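Local coordinates for exoribonuclease II, mitochondrial (Candida glabrata, PDB 6F3H), which degrades RNA in the 3' to 5' direction as the magnesium-binding exoribonuclease component of the mitochondrial RNA degradosome, at residues S165-M171 / P243-L249; E372-Y376 / V453-R457; L434-S438 / D448-R452; I707-Q711 / L721-Q725. The protein carries 1 engineered substitution. One frame throughout, in Å; residues are numbered along the deposited sequence.

Interactions 1, 3 and 4 are largely buried, whereas interaction 2, which holds the salt bridge, lies partly at the surface. Interaction 1 stands apart from the rest: it pairs two strands by backbone bonds and touches none of the others. Interactions 2 and 3 share helix 449-456; the first uses its C-terminal end for the salt bridge and an arginine-tyrosine stack, the second caps its N-terminal end and packs a phenylalanine there. Leu-375 of interaction 2 meets Val-450 of interaction 3. Interaction 4 combines apolar packing with a buried glutamine amide and folds a loop back onto helix 703-716, touching interaction 2 through Ile-707 and Leu-455 and interaction 3 through Cys-722 and Glu-437.

Interaction 1: residues S165-M171 / P243-L249; sequences SKHVNFM and PTTVAVL
One face of the His-167 imidazole rests on the methyl group of Ala-247, a CH-pi contact with CB 4.1 Å from the ring centroid. At the edge of that ring, near its plane, ND1 meets OG1 of Thr-245 at 3.1 Å in a hydrogen bond that either could donate. The Phe-170 ring is covered on one face by Pro-243, whose CB lies 4.2 Å from the ring centroid and whose CG comes within 3.7 Å of Phe-170 CD2. Val-246 CG1 approaches the phenyl edge, 4.0 Å from Phe-170 CD1. Phe-170 CG is anti to the backbone N (chi1 -167°), which swings the ring back over strand 242-248. Between the two rings, which lie on opposite faces of the sheet, runs an antiparallel ladder of a three-stranded sheet, in which strand 166-169 is outermost and strand 242-248 central. Val-168 and Val-246 form a hydrogen-bonded pair: Val-168 N donates to Val-246 O at 3.0 Å and Val-246 N to Val-168 O at 3.1 Å. His-167 and Ala-247 are a non-hydrogen-bonded pair. Where the strand gives way to helix 170-178, with Asn-169 at the N-cap position, Phe-170 N donates to Thr-244 O at 2.8 Å and nearly straight, so an amide of the first turn finds its acceptor on the neighbouring strand. Helix 725-761 packs against the His-167 side, with Ile-741 touching the His-167 side chain and Ala-737 touching Thr-245.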
loop_
_atom_site.group_PDB
_atom_site.type_symbol
_atom_site.label_atom_id
_atom_site.label_comp_id
_atom_site.label_asym_id
_atom_site.label_seq_id
_atom_site.Cartn_x
_atom_site.Cartn_y
_atom_site.Cartn_z
ATOM N N SER A 165 7.627 17.985 -2.117
ATOM C CA SER A 165 6.285 17.464 -1.894
ATOM C C SER A 165 6.159 16.932 -0.476
ATOM O O SER A 165 7.074 16.277 0.028
ATOM C CB SER A 165 6.003 16.355 -2.913
ATOM O OG SER A 165 4.934 15.512 -2.525
ATOM N N LYS A 166 5.026 17.229 0.176
ATOM C CA LYS A 166 4.764 16.811 1.564
ATOM C C LYS A 166 3.296 16.454 1.753
ATOM O O LYS A 166 2.417 17.278 1.488
ATOM C CB LYS A 166 5.118 17.894 2.582
ATOM C CG LYS A 166 4.442 17.600 3.911
ATOM C CD LYS A 166 4.134 18.811 4.748
ATOM C CE LYS A 166 5.121 18.936 5.885
ATOM N NZ LYS A 166 4.830 20.175 6.663
ATOM N N HIS A 167 3.032 15.251 2.254
ATOM C CA HIS A 167 1.664 14.778 2.344
ATOM C C HIS A 167 0.962 15.302 3.578
ATOM O O HIS A 167 1.586 15.676 4.571
ATOM C CB HIS A 167 1.615 13.256 2.368
ATOM C CG HIS A 167 1.739 12.637 1.013
ATOM N ND1 HIS A 167 0.709 11.941 0.409
ATOM C CD2 HIS A 167 2.763 12.644 0.128
ATOM C CE1 HIS A 167 1.101 11.538 -0.787
ATOM N NE2 HIS A 167 2.341 11.954 -0.982
ATOM N N VAL A 168 -0.371 15.289 3.518
ATOM C CA VAL A 168 -1.192 15.544 4.692
ATOM C C VAL A 168 -2.403 14.629 4.652
ATOM O O VAL A 168 -2.963 14.344 3.586
ATOM C CB VAL A 168 -1.653 17.008 4.826
ATOM C CG1 VAL A 168 -0.501 17.945 4.691
ATOM C CG2 VAL A 168 -2.690 17.323 3.795
ATOM N N ASN A 169 -2.794 14.167 5.840
ATOM C CA ASN A 169 -4.031 13.429 5.982
ATOM C C ASN A 169 -5.134 14.243 5.346
ATOM O O ASN A 169 -5.209 15.459 5.524
ATOM C CB ASN A 169 -4.341 13.163 7.454
ATOM C CG ASN A 169 -5.690 12.492 7.656
ATOM O OD1 ASN A 169 -6.212 11.826 6.751
ATOM N ND2 ASN A 169 -6.276 12.687 8.842
ATOM N N PHE A 170 -5.931 13.595 4.522
ATOM C CA PHE A 170 -6.971 14.352 3.863
ATOM C C PHE A 170 -8.039 14.815 4.847
ATOM O O PHE A 170 -8.659 15.861 4.639
ATOM C CB PHE A 170 -7.561 13.505 2.760
ATOM C CG PHE A 170 -8.403 14.267 1.840
ATOM C CD1 PHE A 170 -7.834 14.955 0.788
ATOM C CD2 PHE A 170 -9.767 14.316 2.018
ATOM C CE1 PHE A 170 -8.618 15.683 -0.082
ATOM C CE2 PHE A 170 -10.561 15.040 1.148
ATOM C CZ PHE A 170 -9.980 15.727 0.094
HETATM N N MSE A 171 -8.263 14.068 5.918
HETATM C CA MSE A 171 -9.310 14.386 6.886
HETATM C C MSE A 171 -8.960 15.576 7.708
HETATM O O MSE A 171 -9.767 16.474 7.913
HETATM C CB MSE A 171 -9.547 13.206 7.811
HETATM C CG MSE A 171 -10.183 12.065 7.094
HETATM SE SE MSE A 171 -11.312 12.860 5.736
HETATM C CE MSE A 171 -12.213 11.273 5.067
ATOM N N PRO A 243 -10.697 8.914 0.658
ATOM C CA PRO A 243 -9.368 9.491 0.448
ATOM C C PRO A 243 -8.534 9.485 1.711
ATOM O O PRO A 243 -9.013 9.798 2.804
ATOM C CB PRO A 243 -9.679 10.917 -0.001
ATOM C CG PRO A 243 -11.062 11.189 0.536
ATOM C CD PRO A 243 -11.759 9.886 0.350
ATOM N N THR A 244 -7.253 9.182 1.544
ATOM C CA THR A 244 -6.357 9.103 2.686
ATOM C C THR A 244 -5.459 10.319 2.798
ATOM O O THR A 244 -5.359 10.915 3.867
ATOM C CB THR A 244 -5.489 7.832 2.625
ATOM O OG1 THR A 244 -4.649 7.865 1.471
ATOM C CG2 THR A 244 -6.347 6.573 2.569
ATOM N N THR A 245 -4.859 10.747 1.699
ATOM C CA THR A 245 -3.804 11.726 1.836
ATOM C C THR A 245 -3.676 12.450 0.510
ATOM O O THR A 245 -4.190 11.992 -0.518
ATOM C CB THR A 245 -2.510 11.037 2.242
ATOM O OG1 THR A 245 -1.524 12.010 2.619
ATOM C CG2 THR A 245 -2.025 10.181 1.080
ATOM N N VAL A 246 -3.021 13.606 0.551
ATOM C CA VAL A 246 -2.680 14.336 -0.667
ATOM C C VAL A 246 -1.390 15.102 -0.438
ATOM O O VAL A 246 -1.163 15.664 0.632
ATOM C CB VAL A 246 -3.828 15.281 -1.071
ATOM C CG1 VAL A 246 -4.111 16.267 0.045
ATOM C CG2 VAL A 246 -3.519 15.992 -2.374
ATOM N N ALA A 247 -0.556 15.142 -1.455
ATOM C CA ALA A 247 0.679 15.892 -1.357
ATOM C C ALA A 247 0.394 17.386 -1.447
ATOM O O ALA A 247 -0.524 17.823 -2.142
ATOM C CB ALA A 247 1.637 15.470 -2.474
ATOM N N VAL A 248 1.177 18.168 -0.719
ATOM C CA VAL A 248 1.158 19.620 -0.815
ATOM C C VAL A 248 2.452 20.026 -1.512
ATOM O O VAL A 248 3.515 20.063 -0.890
ATOM C CB VAL A 248 1.032 20.272 0.563
ATOM C CG1 VAL A 248 0.881 21.768 0.433
ATOM C CG2 VAL A 248 -0.095 19.646 1.312
ATOM N N LEU A 249 2.377 20.343 -2.779
ATOM C CA LEU A 249 3.566 20.627 -3.574
ATOM C C LEU A 249 4.065 22.047 -3.317
ATOM O O LEU A 249 3.262 22.962 -3.141
ATOM C CB LEU A 249 3.261 20.441 -5.050
ATOM C CG LEU A 249 2.521 19.138 -5.334
ATOM C CD1 LEU A 249 2.209 19.032 -6.784
ATOM C CD2 LEU A 249 3.359 17.977 -4.905
#

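Interaction 2: residues E372-Y376 / V453-R457; sequences EQKLY and VSLKR
Glu-372 and Lys-456 make the salt bridge of this contact, with Lys-456 NZ 3.1 Å from Glu-372 OE1 and on its syn lone pair. The glutamate chain runs extended beyond CG, whereas the lysine bends at chi3 and chi4, so that its ammonium group meets the carboxylate where the two chains cross. The second polar link is neutral on one side: Arg-457 NH2 donates to Gln-373 OE1 at 2.6 Å. Amide and guanidinium are nearly coplanar, 11° apart, and the bond lies in the guanidinium plane, which helps to fix the rotation of that group. Stacking uses the guanidinium face. It lies flat on the Tyr-376 ring with centres 4.4 Å apart and planes at 22°, and Tyr-376 CE2 stands over its centre. The apolar part is Val-453, whose CG1 packs on Tyr-376 CE1 at 3.6 Å. The phenol reaches past it, so that Tyr-376 OH comes 2.9 Å from Ser-454 OG. That phenol oxygen hydrogen-bonds to Met-470 O and the serine hydroxyl to Val-450 O, both outside the pair. Arg-457 NH1 has a weak bond to Pro-469 O. Helix 369-378 is thus joined to the C-terminal end of helix 449-456, where Arg-457 is the first residue to leave helical geometry: a helix-helix contact built on a stacked arginine-tyrosine pair, of the cation-pi kind, with an ion pair beside it.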
loop_
_atom_site.group_PDB
_atom_site.type_symbol
_atom_site.label_atom_id
_atom_site.label_comp_id
_atom_site.label_asym_id
_atom_site.label_seq_id
_atom_site.Cartn_x
_atom_site.Cartn_y
_atom_site.Cartn_z
ATOM N N GLU A 372 16.679 14.151 5.404
ATOM C CA GLU A 372 16.518 13.140 6.435
ATOM C C GLU A 372 17.606 12.088 6.346
ATOM O O GLU A 372 18.179 11.707 7.368
ATOM C CB GLU A 372 15.125 12.522 6.322
ATOM C CG GLU A 372 14.015 13.562 6.519
ATOM C CD GLU A 372 12.632 13.071 6.127
ATOM O OE1 GLU A 372 12.530 12.065 5.386
ATOM O OE2 GLU A 372 11.640 13.696 6.577
ATOM N N GLN A 373 17.977 11.677 5.132
ATOM C CA GLN A 373 18.993 10.639 5.018
ATOM C C GLN A 373 20.370 11.167 5.384
ATOM O O GLN A 373 21.242 10.382 5.760
ATOM C CB GLN A 373 19.027 10.055 3.604
ATOM C CG GLN A 373 19.799 8.740 3.510
ATOM C CD GLN A 373 18.928 7.521 3.858
ATOM O OE1 GLN A 373 17.854 7.664 4.442
ATOM N NE2 GLN A 373 19.397 6.322 3.504
ATOM N N LYS A 374 20.563 12.485 5.329
ATOM C CA LYS A 374 21.761 13.069 5.920
ATOM C C LYS A 374 21.799 12.842 7.429
ATOM O O LYS A 374 22.878 12.730 8.014
ATOM C CB LYS A 374 21.829 14.557 5.583
ATOM C CG LYS A 374 22.087 14.850 4.104
ATOM C CD LYS A 374 22.932 16.119 3.886
ATOM C CE LYS A 374 24.248 16.091 4.676
ATOM N NZ LYS A 374 25.276 17.024 4.104
ATOM N N LEU A 375 20.638 12.772 8.071
ATOM C CA LEU A 375 20.585 12.370 9.472
ATOM C C LEU A 375 20.806 10.873 9.620
ATOM O O LEU A 375 21.586 10.431 10.468
ATOM C CB LEU A 375 19.230 12.766 10.058
ATOM C CG LEU A 375 18.812 12.517 11.506
ATOM C CD1 LEU A 375 17.475 13.178 11.784
ATOM C CD2 LEU A 375 18.628 11.061 11.732
ATOM N N TYR A 376 20.087 10.079 8.828
ATOM C CA TYR A 376 20.148 8.630 8.952
ATOM C C TYR A 376 21.556 8.108 8.763
ATOM O O TYR A 376 21.966 7.149 9.423
ATOM C CB TYR A 376 19.248 7.977 7.914
ATOM C CG TYR A 376 17.880 7.636 8.421
ATOM C CD1 TYR A 376 17.268 8.401 9.388
ATOM C CD2 TYR A 376 17.220 6.511 7.953
ATOM C CE1 TYR A 376 16.012 8.079 9.845
ATOM C CE2 TYR A 376 15.979 6.164 8.417
ATOM C CZ TYR A 376 15.369 6.946 9.364
ATOM O OH TYR A 376 14.106 6.588 9.816
ATOM N N VAL A 453 11.026 10.431 12.080
ATOM C CA VAL A 453 11.277 10.142 10.679
ATOM C C VAL A 453 10.836 8.731 10.346
ATOM O O VAL A 453 10.187 8.483 9.324
ATOM C CB VAL A 453 12.764 10.337 10.372
ATOM C CG1 VAL A 453 13.048 9.929 8.943
ATOM C CG2 VAL A 453 13.148 11.745 10.648
ATOM N N SER A 454 11.184 7.784 11.208
ATOM C CA SER A 454 10.890 6.394 10.921
ATOM C C SER A 454 9.400 6.209 10.766
ATOM O O SER A 454 8.926 5.691 9.754
ATOM C CB SER A 454 11.416 5.533 12.058
ATOM O OG SER A 454 12.789 5.799 12.250
ATOM N N LEU A 455 8.642 6.751 11.703
ATOM C CA LEU A 455 7.195 6.636 11.633
ATOM C C LEU A 455 6.637 7.372 10.432
ATOM O O LEU A 455 5.569 7.017 9.924
ATOM C CB LEU A 455 6.599 7.179 12.920
ATOM C CG LEU A 455 7.092 6.410 14.150
ATOM C CD1 LEU A 455 6.712 7.149 15.413
ATOM C CD2 LEU A 455 6.530 4.981 14.170
ATOM N N LYS A 456 7.327 8.406 9.975
ATOM C CA LYS A 456 6.893 9.065 8.757
ATOM C C LYS A 456 7.034 8.129 7.568
ATOM O O LYS A 456 6.068 7.898 6.841
ATOM C CB LYS A 456 7.689 10.351 8.555
ATOM C CG LYS A 456 7.251 11.211 7.379
ATOM C CD LYS A 456 8.192 12.396 7.230
ATOM C CE LYS A 456 8.870 12.416 5.850
ATOM N NZ LYS A 456 9.589 11.162 5.425
ATOM N N ARG A 457 8.213 7.527 7.387
ATOM C CA ARG A 457 8.346 6.464 6.399
ATOM C C ARG A 457 7.618 5.245 6.912
ATOM O O ARG A 457 8.260 4.274 7.292
ATOM C CB ARG A 457 9.785 6.026 6.201
ATOM C CG ARG A 457 10.836 7.023 6.449
ATOM C CD ARG A 457 12.057 6.419 5.833
ATOM N NE ARG A 457 13.173 7.342 5.674
ATOM C CZ ARG A 457 14.342 6.985 5.143
ATOM N NH1 ARG A 457 14.535 5.733 4.746
ATOM N NH2 ARG A 457 15.318 7.870 4.990
#

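Interaction 3: residues L434-S438 / D448-R452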
loop_
_atom_site.group_PDB
_atom_site.type_symbol
_atom_site.label_atom_id
_atom_site.label_comp_id
_atom_site.label_asym_id
_atom_site.label_seq_id
_atom_site.Cartn_x
_atom_site.Cartn_y
_atom_site.Cartn_z
ATOM N N LEU A 434 15.931 0.898 21.062
ATOM C CA LEU A 434 17.037 1.826 20.813
ATOM C C LEU A 434 16.661 3.289 21.016
ATOM O O LEU A 434 17.513 4.168 20.812
ATOM C CB LEU A 434 17.619 1.605 19.412
ATOM C CG LEU A 434 18.034 0.150 19.147
ATOM C CD1 LEU A 434 16.979 -0.539 18.395
ATOM C CD2 LEU A 434 19.324 -0.003 18.367
ATOM N N PHE A 435 15.432 3.563 21.455
ATOM C CA PHE A 435 14.915 4.910 21.567
ATOM C C PHE A 435 14.498 5.251 22.992
ATOM O O PHE A 435 13.787 4.469 23.636
ATOM C CB PHE A 435 13.702 5.091 20.655
ATOM C CG PHE A 435 14.011 4.886 19.214
ATOM C CD1 PHE A 435 14.794 5.794 18.522
ATOM C CD2 PHE A 435 13.505 3.801 18.536
ATOM C CE1 PHE A 435 15.081 5.609 17.182
ATOM C CE2 PHE A 435 13.792 3.616 17.191
ATOM C CZ PHE A 435 14.581 4.517 16.519
ATOM N N PRO A 436 14.841 6.447 23.467
ATOM C CA PRO A 436 14.398 6.876 24.803
ATOM C C PRO A 436 12.908 6.753 25.027
ATOM O O PRO A 436 12.468 6.602 26.174
ATOM C CB PRO A 436 14.864 8.336 24.856
ATOM C CG PRO A 436 16.104 8.331 24.009
ATOM C CD PRO A 436 15.804 7.390 22.873
ATOM N N GLU A 437 12.110 6.795 23.969
ATOM C CA GLU A 437 10.669 6.722 24.154
ATOM C C GLU A 437 10.214 5.377 24.691
ATOM O O GLU A 437 9.077 5.276 25.155
ATOM C CB GLU A 437 9.941 7.014 22.846
ATOM C CG GLU A 437 9.785 8.506 22.517
ATOM C CD GLU A 437 11.004 9.128 21.837
ATOM O OE1 GLU A 437 10.981 10.355 21.559
ATOM O OE2 GLU A 437 12.000 8.404 21.618
ATOM N N SER A 438 11.052 4.339 24.605
ATOM C CA SER A 438 10.641 3.028 25.094
ATOM C C SER A 438 10.378 3.044 26.588
ATOM O O SER A 438 9.527 2.298 27.080
ATOM C CB SER A 438 11.719 2.000 24.777
ATOM O OG SER A 438 13.006 2.541 25.021
ATOM N N ASP A 448 12.027 12.246 19.670
ATOM C CA ASP A 448 13.205 11.794 18.941
ATOM C C ASP A 448 13.095 12.020 17.442
ATOM O O ASP A 448 12.061 11.738 16.832
ATOM C CB ASP A 448 13.446 10.304 19.210
ATOM C CG ASP A 448 14.735 9.784 18.571
ATOM O OD1 ASP A 448 14.854 9.844 17.323
ATOM O OD2 ASP A 448 15.620 9.294 19.307
ATOM N N ASP A 449 14.205 12.467 16.848
ATOM C CA ASP A 449 14.250 12.706 15.410
ATOM C C ASP A 449 14.121 11.405 14.647
ATOM O O ASP A 449 13.185 11.212 13.861
ATOM C CB ASP A 449 15.566 13.382 15.013
ATOM C CG ASP A 449 15.660 14.816 15.471
ATOM O OD1 ASP A 449 14.615 15.405 15.844
ATOM O OD2 ASP A 449 16.797 15.341 15.463
ATOM N N VAL A 450 15.060 10.491 14.880
ATOM C CA VAL A 450 15.071 9.255 14.118
ATOM C C VAL A 450 13.746 8.540 14.257
ATOM O O VAL A 450 13.288 7.870 13.326
ATOM C CB VAL A 450 16.250 8.378 14.556
ATOM C CG1 VAL A 450 16.218 7.039 13.832
ATOM C CG2 VAL A 450 17.544 9.111 14.279
ATOM N N LEU A 451 13.087 8.695 15.390
ATOM C CA LEU A 451 11.840 7.973 15.527
ATOM C C LEU A 451 10.728 8.643 14.738
ATOM O O LEU A 451 9.971 7.964 14.036
ATOM C CB LEU A 451 11.465 7.860 16.996
ATOM C CG LEU A 451 10.125 7.174 17.234
ATOM C CD1 LEU A 451 10.238 5.715 16.797
ATOM C CD2 LEU A 451 9.737 7.266 18.704
ATOM N N ARG A 452 10.630 9.969 14.824
ATOM C CA ARG A 452 9.630 10.683 14.042
ATOM C C ARG A 452 9.789 10.383 12.563
ATOM O O ARG A 452 8.812 10.128 11.853
ATOM C CB ARG A 452 9.772 12.181 14.253
ATOM C CG ARG A 452 9.365 12.760 15.574
ATOM C CD ARG A 452 9.513 14.292 15.474
ATOM N NE ARG A 452 10.561 14.716 14.523
ATOM C CZ ARG A 452 10.357 15.159 13.273
ATOM N NH1 ARG A 452 11.395 15.507 12.518
ATOM N NH2 ARG A 452 9.129 15.238 12.763
#
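Phe-435 reaches the start of helix 449-456 because its CG lies anti to the carbonyl carbon (chi1 -61°), carrying the ring across to Asp-448, Val-450 and Leu-451. Glu-437 begins in the same sense but bends at chi2 (84°), which folds its carboxylate toward the backbone of Asp-448. The Asp-448 carboxylate caps the first turn: OD1 accepts from Leu-451 N at 2.9 Å, the N-cap bond of the helix, met from above the carboxylate plane. Glu-437 OE1 accepts from Asp-448 N at 2.9 Å in a bent bond, on the syn side but somewhat out of the carboxylate plane, and also accepts from Ser-447 N, so one oxygen grips two consecutive amides just ahead of the helix. The two acids come close, Glu-437 OE2 to Asp-448 OD2 at 4.4 Å; the helix N-terminus and the donated amides probably offset the repulsion. Around the phenyl ring, Leu-451 CD1 sits over one face, displaced toward the rim, 4.1 Å from Phe-435 CE2. At the edge Val-450 CG1 lies in the ring plane, 3.8 Å from CE1 of Phe-435, and Asp-448 OD2 comes to 3.7 Å from its CD1, with the carboxylate almost perpendicular to the ring. Leu-451 CD2 packs against the glutamate, 3.9 Å from Glu-437 CD. The loop after strand 421-429 is thereby laid against helix 449-456, with Phe-475 of helix 473-479 meeting the Phe-435 ring, Tyr-376 of helix 369-378 touching Val-450, and Arg-714 NE of helix 703-716 hydrogen-bonding to Glu-437 O.

Interaction 4: residues I707-Q711 / L721-Q725; sequences INHLQ and LCFKQ
Phe-723 packs against the side of helix 703-716, on Ile-707, Leu-710 and Gln-711. Its CB lies beside the end of the Gln-711 amide. CG, anti to the carbonyl carbon (chi1 -58°), directs the ring toward the helix. CD1 then abuts the same amide, 3.6 Å from Gln-711 CD, which stands in the ring plane at the edge; amide and ring planes are steeply inclined, 73° apart. Next along the rim, CE1 meets Leu-710 CD1 at 4.0 Å, again in the plane of the ring, and Ile-707 CG2, also at 4.0 Å, over one face. Over that same face, CZ meets Ile-707 CG1 and CD1, each at 3.9 Å, and CE2 is 4.1 Å from that same CD1. Both branches of the isoleucine thus lie over one face of the ring, CG2 near CE1 and the CG1-CD1 arm toward CZ and CE2. Gln-711, bent at chi2, folds its amide toward the backbone of Cys-722 and Phe-723. Leu-721 extends the contact toward the C-terminal end of the helix, with CD2 3.4 Å from Gln-711 O, and also packs on Arg-714 and Phe-715. Cys-722 SG lies 4.4 Å from Leu-710 CB. Together these contacts fold a short interhelical connection back on the helix it has just left, its phenylalanine packed against the helix side, before the chain enters the long helix 725-761.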
loop_
_atom_site.group_PDB
_atom_site.type_symbol
_atom_site.label_atom_id
_atom_site.label_comp_id
_atom_site.label_asym_id
_atom_site.label_seq_id
_atom_site.Cartn_x
_atom_site.Cartn_y
_atom_site.Cartn_z
ATOM N N ILE A 707 5.011 0.425 16.536
ATOM C CA ILE A 707 4.274 1.141 17.575
ATOM C C ILE A 707 3.741 0.192 18.635
ATOM O O ILE A 707 3.760 0.501 19.833
ATOM C CB ILE A 707 3.144 1.947 16.935
ATOM C CG1 ILE A 707 3.703 3.284 16.486
ATOM C CG2 ILE A 707 1.981 2.080 17.877
ATOM C CD1 ILE A 707 2.653 4.235 16.053
ATOM N N ASN A 708 3.232 -0.966 18.208
ATOM C CA ASN A 708 2.823 -2.003 19.146
ATOM C C ASN A 708 3.963 -2.367 20.105
ATOM O O ASN A 708 3.712 -2.680 21.272
ATOM C CB ASN A 708 2.345 -3.232 18.361
ATOM C CG ASN A 708 1.062 -2.963 17.555
ATOM O OD1 ASN A 708 0.276 -2.104 17.907
ATOM N ND2 ASN A 708 0.870 -3.695 16.465
ATOM N N HIS A 709 5.222 -2.291 19.643
ATOM C CA HIS A 709 6.356 -2.614 20.507
ATOM C C HIS A 709 6.578 -1.566 21.587
ATOM O O HIS A 709 6.837 -1.919 22.745
ATOM C CB HIS A 709 7.629 -2.764 19.692
ATOM C CG HIS A 709 7.802 -4.127 19.111
ATOM N ND1 HIS A 709 6.730 -4.932 18.791
ATOM C CD2 HIS A 709 8.913 -4.818 18.764
ATOM C CE1 HIS A 709 7.174 -6.067 18.279
ATOM N NE2 HIS A 709 8.495 -6.022 18.252
ATOM N N LEU A 710 6.503 -0.278 21.231
ATOM C CA LEU A 710 6.689 0.760 22.237
ATOM C C LEU A 710 5.610 0.685 23.289
ATOM O O LEU A 710 5.860 0.973 24.463
ATOM C CB LEU A 710 6.671 2.131 21.599
ATOM C CG LEU A 710 7.730 2.355 20.525
ATOM C CD1 LEU A 710 7.160 3.238 19.401
ATOM C CD2 LEU A 710 8.999 2.966 21.085
ATOM N N GLN A 711 4.410 0.280 22.897
ATOM C CA GLN A 711 3.394 0.083 23.910
ATOM C C GLN A 711 3.781 -1.056 24.827
ATOM O O GLN A 711 3.515 -1.003 26.034
ATOM C CB GLN A 711 2.045 -0.195 23.246
ATOM C CG GLN A 711 1.500 0.982 22.449
ATOM C CD GLN A 711 1.104 2.159 23.329
ATOM O OE1 GLN A 711 -0.073 2.346 23.618
ATOM N NE2 GLN A 711 2.091 2.938 23.785
ATOM N N LEU A 721 1.814 4.392 29.449
ATOM C CA LEU A 721 1.912 3.980 28.060
ATOM C C LEU A 721 2.356 5.127 27.168
ATOM O O LEU A 721 2.154 6.305 27.472
ATOM C CB LEU A 721 0.580 3.437 27.569
ATOM C CG LEU A 721 0.311 2.030 28.064
ATOM C CD1 LEU A 721 -0.887 1.441 27.351
ATOM C CD2 LEU A 721 1.570 1.167 27.855
ATOM N N CYS A 722 2.947 4.757 26.036
ATOM C CA CYS A 722 3.517 5.741 25.123
ATOM C C CYS A 722 2.431 6.528 24.391
ATOM O O CYS A 722 2.536 7.750 24.217
ATOM C CB CYS A 722 4.428 5.023 24.129
ATOM S SG CYS A 722 5.846 5.958 23.550
ATOM N N PHE A 723 1.379 5.848 23.966
ATOM C CA PHE A 723 0.348 6.435 23.136
ATOM C C PHE A 723 -0.985 6.292 23.829
ATOM O O PHE A 723 -1.351 5.185 24.231
ATOM C CB PHE A 723 0.244 5.737 21.786
ATOM C CG PHE A 723 1.511 5.733 20.994
ATOM C CD1 PHE A 723 2.443 4.729 21.150
ATOM C CD2 PHE A 723 1.756 6.716 20.054
ATOM C CE1 PHE A 723 3.612 4.715 20.396
ATOM C CE2 PHE A 723 2.922 6.708 19.304
ATOM C CZ PHE A 723 3.848 5.705 19.478
ATOM N N LYS A 724 -1.684 7.411 24.002
ATOM C CA LYS A 724 -3.112 7.343 24.268
ATOM C C LYS A 724 -3.825 6.947 22.973
ATOM O O LYS A 724 -3.243 6.996 21.890
ATOM C CB LYS A 724 -3.630 8.680 24.814
ATOM C CG LYS A 724 -2.815 9.232 25.987
ATOM C CD LYS A 724 -3.582 10.276 26.804
ATOM C CE LYS A 724 -4.389 9.653 27.941
ATOM N NZ LYS A 724 -5.658 9.049 27.454
ATOM N N GLN A 725 -5.086 6.512 23.091
ATOM C CA GLN A 725 -5.825 6.015 21.925
ATOM C C GLN A 725 -5.991 7.077 20.837
ATOM O O GLN A 725 -6.146 6.742 19.655
ATOM C CB GLN A 725 -7.198 5.510 22.342
ATOM C CG GLN A 725 -8.050 5.028 21.182
ATOM C CD GLN A 725 -7.998 3.526 21.006
ATOM O OE1 GLN A 725 -7.153 2.851 21.589
ATOM N NE2 GLN A 725 -8.914 2.992 20.202
#